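Local coordinates for protein serine acetyltransferase (Entamoeba histolytica, PDB 3P1B) that probably transfers an acetyl group to the hydroxyl of serine, a step of amino-acid biosynthesis leading to cysteine, as a trimer whose subunits each contain a left-handed beta-helix, at residues Gly188-Ile193 against Gly220-Pro225; Cys197-Ser202 against Val231-Gly236. All blocks are in the same frame, centred on the assembly; numbering follows the deposited sequence.

Overall arrangement
Both contacts join successive coils of the left-handed parallel beta-helix built from hexapeptide repeats, and their centres lie about 17 Å apart. Along the chain their segments alternate: 188-193, 197-202, 220-225, then 231-236. Strands 192-193 and 198-200 follow one another and belong to two different sheets of the prism, as do 226-227, just after Pro225, and 232-233. Interaction 1 sits where the loop following strand 204-206 returns to the helix; interaction 2 is a buried parallel strand pair that runs on into the turns after it. They meet inside the coil, where Ile193 packs on Ile199. Both touch the second subunit, and interaction 2 is bordered mainly by the third.

Interaction 1 of 2, residues Gly188-Ile193 against Gly220-Pro225; sequences GETAII and GTKRHP. With SO4 (sulfate ion), chain D.
Thr221 and Lys222 lead the loop 220-225 back onto the coil carrying Thr190, in a left-handed parallel beta-helix of the hexapeptide-repeat family. The carbonyl O of Thr221 takes a hydrogen bond from Arg223 NH1 and touches the methyl CG2 of Thr190. Lysine is long enough at position 222 to fold back: bent at chi2 and chi3, the chain lets Lys222 NZ bond to Thr190 O at 3.1 Å. The same ammonium group also binds His224 O and Thr226 OG1, tying together two coils.

Arg223 grips Thr190 with its backbone and an acidic partner with its side chain. Its N donates an almost straight bond of 2.8 Å to Thr190 OG1, an acceptor that also receives a weak bond from His224 N. Extended from CG to NE, the arginine delivers NH2 in its guanidinium plane to the anti lone pair of Glu189 OE2, a salt bridge of 3.0 Å; Tyr144 holds the other carboxylate oxygen. NE bonds to O1 of a sulfate, probably from the crystallisation liquor, and NH2, already bound to Glu189, also to its O4; His209 binds the same ion.

The flat imidazole of His224 is sandwiched: Arg223 CG lies over one face, and Gly188 CA packs against the opposite face in a CH-pi contact, 3.6 Å from the centroid. With no side chain, Gly188 lets the ring settle directly on its CA. Pro225 then begins the return to regular sheet, its carbonyl O accepting Ile192 N at 3.0 Å and a CA-H...O contact from Ala191 CA.

Interaction 2 of 2, residues Cys197-Ser202 against Val231-Gly236; sequences CRIYQS and VTIGTG
Cys197 and Val231 lead into a pair of short parallel strands on neighbouring coils of the left-handed beta-helix, the two segments running only 4° apart. The CA of Cys197 lies close to Val231 O, and that carbonyl accepts the first bond between the coils, from Arg198 N at 3.1 Å.

Arg198 stands in register with Thr232. Its carbonyl O receives Ile233 N, with a longer CA-H...O contact from Thr232 CA beside it. Its guanidinium reaches outward, where NH1 binds His209 O of the third subunit.

Ile199 points to the other face, into the interior of the coil, where Ile233 lies alongside it: CG1 of Ile199 meets CD1 of Ile233 at 3.8 Å, the two side chains side by side and pointing the same way. Leu205 packs against both, so branched apolar residues fill the prism.

Tyr200 gives its N to Ile233 O at 3.2 Å, completing the regular sheet bonding. With CG beside the backbone N (chi1 -70°), its ring is placed so that Ile233 O and Thr232 CG2 meet its edge, near the ring plane, while CB rests on the methyl CG2 of Thr235 at 3.5 Å. Tyrosine suits the place because its ring packs along the neighbouring coil while its OH, at the far end, bonds to His209 N of the third subunit.

Gln201 lies side by side with Thr235, whose methyl CG2 comes to 3.7 Å from Gln201 CD. The carbonyl O of Gln201 accepts Gly236 N at 3.1 Å, restoring the link between coils beyond Gly234.

Ser202 closes the segment: its CB packs against the backbone of Gly236, and its carbonyl O lies 3.2 Å from Gly236 CA.

Interaction 1 of 2, residues Gly188-Ile193 against Gly220-Pro225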
ATOM      1  N   GLY A 188       3.591 -16.843   4.057  1.00 18.62           N
ATOM      2  CA  GLY A 188       3.293 -17.866   3.053  1.00 20.23           C
ATOM      3  C   GLY A 188       2.250 -18.881   3.460  1.00 21.04           C
ATOM      4  O   GLY A 188       1.922 -19.011   4.666  1.00 21.00           O
ATOM      5  N   GLU A 189       1.725 -19.578   2.431  1.00 20.17           N
ATOM      6  CA  GLU A 189       0.554 -20.454   2.555  1.00 19.66           C
ATOM      7  C   GLU A 189       0.779 -21.547   3.599  1.00 20.75           C
ATOM      8  O   GLU A 189      -0.159 -21.968   4.247  1.00 20.44           O
ATOM      9  CB  GLU A 189       0.164 -21.049   1.177  1.00 19.27           C
ATOM     10  CG  GLU A 189      -0.717 -22.268   1.221  1.00 18.84           C
ATOM     11  CD  GLU A 189      -1.210 -22.726  -0.185  1.00 22.44           C
ATOM     12  OE1 GLU A 189      -2.398 -23.063  -0.309  1.00 26.45           O
ATOM     13  OE2 GLU A 189      -0.414 -22.708  -1.155  1.00 24.34           O
ATOM     14  N   THR A 190       2.026 -21.948   3.798  1.00 20.91           N
ATOM     15  CA  THR A 190       2.300 -23.055   4.701  1.00 23.11           C
ATOM     16  C   THR A 190       3.093 -22.582   5.909  1.00 23.57           C
ATOM     17  O   THR A 190       3.645 -23.389   6.671  1.00 24.10           O
ATOM     18  CB  THR A 190       3.005 -24.281   4.008  1.00 21.30           C
ATOM     19  OG1 THR A 190       4.382 -23.999   3.686  1.00 21.32           O
ATOM     20  CG2 THR A 190       2.242 -24.696   2.767  1.00 22.97           C
ATOM     21  N   ALA A 191       3.122 -21.259   6.096  1.00 23.79           N
ATOM     22  CA  ALA A 191       3.750 -20.671   7.293  1.00 22.36           C
ATOM     23  C   ALA A 191       3.041 -21.170   8.572  1.00 19.70           C
ATOM     24  O   ALA A 191       1.825 -21.320   8.613  1.00 22.01           O
ATOM     25  CB  ALA A 191       3.658 -19.142   7.233  1.00 21.06           C
ATOM     26  N   ILE A 192       3.810 -21.474   9.625  1.00 21.11           N
ATOM     27  CA  ILE A 192       3.166 -21.796  10.919  1.00 22.10           C
ATOM     28  C   ILE A 192       3.821 -20.863  11.933  1.00 22.96           C
ATOM     29  O   ILE A 192       5.018 -20.794  11.940  1.00 21.53           O
ATOM     30  CB  ILE A 192       3.395 -23.284  11.290  1.00 24.76           C
ATOM     31  CG1 ILE A 192       2.428 -24.155  10.476  1.00 23.69           C
ATOM     32  CG2 ILE A 192       3.239 -23.535  12.804  1.00 21.65           C
ATOM     33  CD1 ILE A 192       2.852 -25.591  10.434  1.00 25.20           C
ATOM     34  N   ILE A 193       3.046 -20.097  12.698  1.00 22.57           N
ATOM     35  CA  ILE A 193       3.607 -19.117  13.639  1.00 21.24           C
ATOM     36  C   ILE A 193       2.960 -19.377  15.023  1.00 21.61           C
ATOM     37  O   ILE A 193       1.764 -19.478  15.156  1.00 21.87           O
ATOM     38  CB  ILE A 193       3.366 -17.590  13.211  1.00 21.68           C
ATOM     39  CG1 ILE A 193       3.951 -17.272  11.797  1.00 15.74           C
ATOM     40  CG2 ILE A 193       4.017 -16.669  14.244  1.00 19.89           C
ATOM     41  CD1 ILE A 193       3.419 -15.889  11.124  1.00 17.16           C
ATOM     42  N   GLY A 220       1.752 -26.259  -4.160  1.00 32.25           N
ATOM     43  CA  GLY A 220       1.556 -26.552  -2.732  1.00 32.36           C
ATOM     44  C   GLY A 220       2.779 -27.188  -2.081  1.00 31.43           C
ATOM     45  O   GLY A 220       3.894 -26.903  -2.487  1.00 30.91           O
ATOM     46  N   THR A 221       2.544 -28.071  -1.093  1.00 31.67           N
ATOM     47  CA  THR A 221       3.543 -28.712  -0.187  1.00 31.51           C
ATOM     48  C   THR A 221       4.148 -27.804   0.875  1.00 31.76           C
ATOM     49  O   THR A 221       4.332 -26.608   0.623  1.00 30.59           O
ATOM     50  CB  THR A 221       4.728 -29.457  -0.854  1.00 31.96           C
ATOM     51  OG1 THR A 221       5.826 -28.553  -1.087  1.00 31.14           O
ATOM     52  CG2 THR A 221       4.307 -30.226  -2.107  1.00 30.75           C
ATOM     53  N   LYS A 222       4.538 -28.389   2.019  1.00 31.17           N
ATOM     54  CA  LYS A 222       5.079 -27.596   3.129  1.00 30.89           C
ATOM     55  C   LYS A 222       6.384 -26.938   2.725  1.00 29.98           C
ATOM     56  O   LYS A 222       7.392 -27.621   2.447  1.00 29.80           O
ATOM     57  CB  LYS A 222       5.219 -28.419   4.430  1.00 31.26           C
ATOM     58  CG  LYS A 222       6.198 -27.860   5.494  1.00 32.81           C
ATOM     59  CD  LYS A 222       5.786 -26.466   6.005  1.00 34.44           C
ATOM     60  CE  LYS A 222       6.026 -26.312   7.506  1.00 33.98           C
ATOM     61  NZ  LYS A 222       6.050 -24.884   7.849  1.00 34.35           N
ATOM     62  N   ARG A 223       6.390 -25.608   2.657  1.00 27.54           N
ATOM     63  CA  ARG A 223       7.571 -24.939   2.061  1.00 26.38           C
ATOM     64  C   ARG A 223       7.996 -23.586   2.671  1.00 26.41           C
ATOM     65  O   ARG A 223       8.940 -22.936   2.188  1.00 27.73           O
ATOM     66  CB  ARG A 223       7.387 -24.850   0.527  1.00 25.04           C
ATOM     67  CG  ARG A 223       6.342 -23.821   0.066  1.00 24.57           C
ATOM     68  CD  ARG A 223       5.732 -24.126  -1.300  1.00 22.99           C
ATOM     69  NE  ARG A 223       4.658 -23.157  -1.656  1.00 24.92           N
ATOM     70  CZ  ARG A 223       3.390 -23.215  -1.261  1.00 24.27           C
ATOM     71  NH1 ARG A 223       2.964 -24.199  -0.480  1.00 23.37           N
ATOM     72  NH2 ARG A 223       2.503 -22.305  -1.670  1.00 24.77           N
ATOM     73  N   HIS A 224       7.296 -23.188   3.734  1.00 25.70           N
ATOM     74  CA  HIS A 224       7.431 -21.870   4.381  1.00 24.94           C
ATOM     75  C   HIS A 224       7.911 -22.156   5.848  1.00 24.81           C
ATOM     76  O   HIS A 224       7.791 -23.297   6.307  1.00 23.88           O
ATOM     77  CB  HIS A 224       6.065 -21.153   4.306  1.00 24.56           C
ATOM     78  CG  HIS A 224       5.501 -20.985   2.904  1.00 24.83           C
ATOM     79  ND1 HIS A 224       6.179 -20.326   1.897  1.00 28.17           N
ATOM     80  CD2 HIS A 224       4.289 -21.300   2.382  1.00 27.91           C
ATOM     81  CE1 HIS A 224       5.431 -20.267   0.816  1.00 25.34           C
ATOM     82  NE2 HIS A 224       4.267 -20.843   1.080  1.00 26.16           N
ATOM     83  N   PRO A 225       8.474 -21.155   6.584  1.00 24.74           N
ATOM     84  CA  PRO A 225       8.907 -21.481   7.951  1.00 25.13           C
ATOM     85  C   PRO A 225       7.823 -21.896   8.959  1.00 24.43           C
ATOM     86  O   PRO A 225       6.651 -21.711   8.740  1.00 26.99           O
ATOM     87  CB  PRO A 225       9.577 -20.175   8.437  1.00 23.86           C
ATOM     88  CG  PRO A 225       9.947 -19.432   7.154  1.00 25.00           C
ATOM     89  CD  PRO A 225       8.764 -19.748   6.260  1.00 24.80           C
TER
HETATM   90  S   SO4 D 316       5.424 -19.515  -2.463  1.00 31.55           S
HETATM   91  O1  SO4 D 316       6.011 -20.798  -2.207  1.00 25.13           O
HETATM   92  O2  SO4 D 316       5.785 -18.540  -1.424  1.00 28.97           O
HETATM   93  O3  SO4 D 316       5.762 -18.974  -3.779  1.00 27.89           O
HETATM   94  O4  SO4 D 316       3.998 -19.776  -2.345  1.00 18.36           O

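Interaction 2 of 2, residues Cys197-Ser202 against Val231-Gly236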
ATOM      1  N   CYS A 197       4.029 -13.861  18.785  1.00 22.73           N
ATOM      2  CA  CYS A 197       4.922 -13.494  17.690  1.00 21.78           C
ATOM      3  C   CYS A 197       4.781 -11.978  17.350  1.00 20.35           C
ATOM      4  O   CYS A 197       3.701 -11.473  17.142  1.00 21.65           O
ATOM      5  CB  CYS A 197       4.604 -14.347  16.455  1.00 19.47           C
ATOM      6  SG  CYS A 197       5.784 -14.017  15.124  1.00 24.30           S
ATOM      7  N   ARG A 198       5.889 -11.262  17.272  1.00 23.01           N
ATOM      8  CA  ARG A 198       5.867  -9.817  16.990  1.00 22.48           C
ATOM      9  C   ARG A 198       6.685  -9.620  15.725  1.00 21.48           C
ATOM     10  O   ARG A 198       7.838 -10.007  15.651  1.00 20.15           O
ATOM     11  CB  ARG A 198       6.552  -9.053  18.134  1.00 23.71           C
ATOM     12  CG  ARG A 198       6.708  -7.562  17.913  1.00 24.49           C
ATOM     13  CD  ARG A 198       7.377  -6.913  19.164  1.00 27.80           C
ATOM     14  NE  ARG A 198       6.689  -7.348  20.383  1.00 28.55           N
ATOM     15  CZ  ARG A 198       7.015  -7.041  21.640  1.00 28.28           C
ATOM     16  NH1 ARG A 198       8.058  -6.287  21.910  1.00 30.32           N
ATOM     17  NH2 ARG A 198       6.272  -7.482  22.646  1.00 27.04           N
ATOM     18  N   ILE A 199       6.080  -9.017  14.725  1.00 21.78           N
ATOM     19  CA  ILE A 199       6.719  -8.930  13.398  1.00 21.74           C
ATOM     20  C   ILE A 199       6.702  -7.480  12.900  1.00 20.30           C
ATOM     21  O   ILE A 199       5.627  -6.833  12.880  1.00 20.97           O
ATOM     22  CB  ILE A 199       5.925  -9.851  12.369  1.00 21.47           C
ATOM     23  CG1 ILE A 199       6.324 -11.330  12.520  1.00 23.65           C
ATOM     24  CG2 ILE A 199       6.060  -9.358  10.931  1.00 22.70           C
ATOM     25  CD1 ILE A 199       5.445 -12.287  11.627  1.00 23.90           C
ATOM     26  N   TYR A 200       7.814  -7.007  12.356  1.00 19.38           N
ATOM     27  CA  TYR A 200       7.852  -5.625  11.849  1.00 19.50           C
ATOM     28  C   TYR A 200       7.618  -5.541  10.326  1.00 19.22           C
ATOM     29  O   TYR A 200       7.477  -6.571   9.628  1.00 17.11           O
ATOM     30  CB  TYR A 200       9.192  -4.962  12.242  1.00 19.34           C
ATOM     31  CG  TYR A 200       9.242  -4.725  13.710  1.00 23.32           C
ATOM     32  CD1 TYR A 200       8.734  -3.552  14.268  1.00 20.85           C
ATOM     33  CD2 TYR A 200       9.706  -5.730  14.580  1.00 19.37           C
ATOM     34  CE1 TYR A 200       8.773  -3.323  15.639  1.00 17.30           C
ATOM     35  CE2 TYR A 200       9.653  -5.539  15.989  1.00 17.61           C
ATOM     36  CZ  TYR A 200       9.202  -4.344  16.498  1.00 23.20           C
ATOM     37  OH  TYR A 200       9.218  -4.132  17.859  1.00 27.28           O
ATOM     38  N   GLN A 201       7.546  -4.305   9.828  1.00 18.33           N
ATOM     39  CA  GLN A 201       7.562  -4.031   8.400  1.00 17.65           C
ATOM     40  C   GLN A 201       8.694  -4.778   7.643  1.00 18.35           C
ATOM     41  O   GLN A 201       9.776  -5.031   8.194  1.00 20.27           O
ATOM     42  CB  GLN A 201       7.655  -2.506   8.116  1.00 17.49           C
ATOM     43  CG  GLN A 201       8.981  -1.855   8.650  1.00 14.66           C
ATOM     44  CD  GLN A 201       8.888  -1.404  10.111  1.00 19.86           C
ATOM     45  OE1 GLN A 201       8.127  -1.952  10.916  1.00 24.08           O
ATOM     46  NE2 GLN A 201       9.689  -0.381  10.455  1.00 20.85           N
ATOM     47  N   SER A 202       8.392  -5.153   6.410  1.00 21.35           N
ATOM     48  CA  SER A 202       9.385  -5.732   5.492  1.00 22.94           C
ATOM     49  C   SER A 202       9.961  -7.116   5.850  1.00 22.39           C
ATOM     50  O   SER A 202      10.982  -7.565   5.308  1.00 23.18           O
ATOM     51  CB  SER A 202      10.490  -4.707   5.232  1.00 23.93           C
ATOM     52  OG  SER A 202      10.063  -3.821   4.228  1.00 29.16           O
ATOM     53  N   VAL A 231       8.764 -15.164  19.501  1.00 26.43           N
ATOM     54  CA  VAL A 231       9.753 -14.839  18.475  1.00 26.22           C
ATOM     55  C   VAL A 231       9.595 -13.377  17.988  1.00 26.15           C
ATOM     56  O   VAL A 231       8.502 -12.962  17.701  1.00 27.13           O
ATOM     57  CB  VAL A 231       9.649 -15.815  17.257  1.00 26.43           C
ATOM     58  CG1 VAL A 231      10.522 -15.392  16.133  1.00 26.36           C
ATOM     59  CG2 VAL A 231      10.036 -17.248  17.658  1.00 27.22           C
ATOM     60  N   THR A 232      10.696 -12.637  17.855  1.00 25.21           N
ATOM     61  CA  THR A 232      10.648 -11.283  17.265  1.00 25.35           C
ATOM     62  C   THR A 232      11.474 -11.247  16.004  1.00 24.80           C
ATOM     63  O   THR A 232      12.631 -11.679  15.994  1.00 25.34           O
ATOM     64  CB  THR A 232      11.153 -10.195  18.250  1.00 24.21           C
ATOM     65  OG1 THR A 232      10.370 -10.244  19.446  1.00 25.20           O
ATOM     66  CG2 THR A 232      11.056  -8.759  17.630  1.00 24.78           C
ATOM     67  N   ILE A 233      10.867 -10.738  14.942  1.00 24.91           N
ATOM     68  CA  ILE A 233      11.507 -10.679  13.659  1.00 23.17           C
ATOM     69  C   ILE A 233      11.577  -9.203  13.202  1.00 22.97           C
ATOM     70  O   ILE A 233      10.576  -8.572  12.878  1.00 23.76           O
ATOM     71  CB  ILE A 233      10.810 -11.563  12.586  1.00 22.50           C
ATOM     72  CG1 ILE A 233      10.425 -12.930  13.130  1.00 20.92           C
ATOM     73  CG2 ILE A 233      11.738 -11.725  11.371  1.00 19.65           C
ATOM     74  CD1 ILE A 233       9.399 -13.603  12.227  1.00 23.51           C
ATOM     75  N   GLY A 234      12.816  -8.710  13.174  1.00 24.19           N
ATOM     76  CA  GLY A 234      13.150  -7.314  12.985  1.00 24.46           C
ATOM     77  C   GLY A 234      12.915  -6.869  11.559  1.00 24.10           C
ATOM     78  O   GLY A 234      12.923  -7.706  10.615  1.00 25.48           O
ATOM     79  N   THR A 235      12.693  -5.562  11.437  1.00 24.24           N
ATOM     80  CA  THR A 235      12.445  -4.851  10.202  1.00 24.60           C
ATOM     81  C   THR A 235      13.346  -5.388   9.052  1.00 23.77           C
ATOM     82  O   THR A 235      14.591  -5.438   9.170  1.00 24.40           O
ATOM     83  CB  THR A 235      12.725  -3.331  10.473  1.00 23.53           C
ATOM     84  OG1 THR A 235      14.122  -3.185  10.800  1.00 29.44           O
ATOM     85  CG2 THR A 235      11.923  -2.861  11.683  1.00 26.09           C
ATOM     86  N   GLY A 236      12.745  -5.859   7.964  1.00 22.82           N
ATOM     87  CA  GLY A 236      13.547  -6.264   6.759  1.00 23.94           C
ATOM     88  C   GLY A 236      14.041  -7.708   6.636  1.00 24.37           C
ATOM     89  O   GLY A 236      14.541  -8.139   5.556  1.00 25.98           O
TER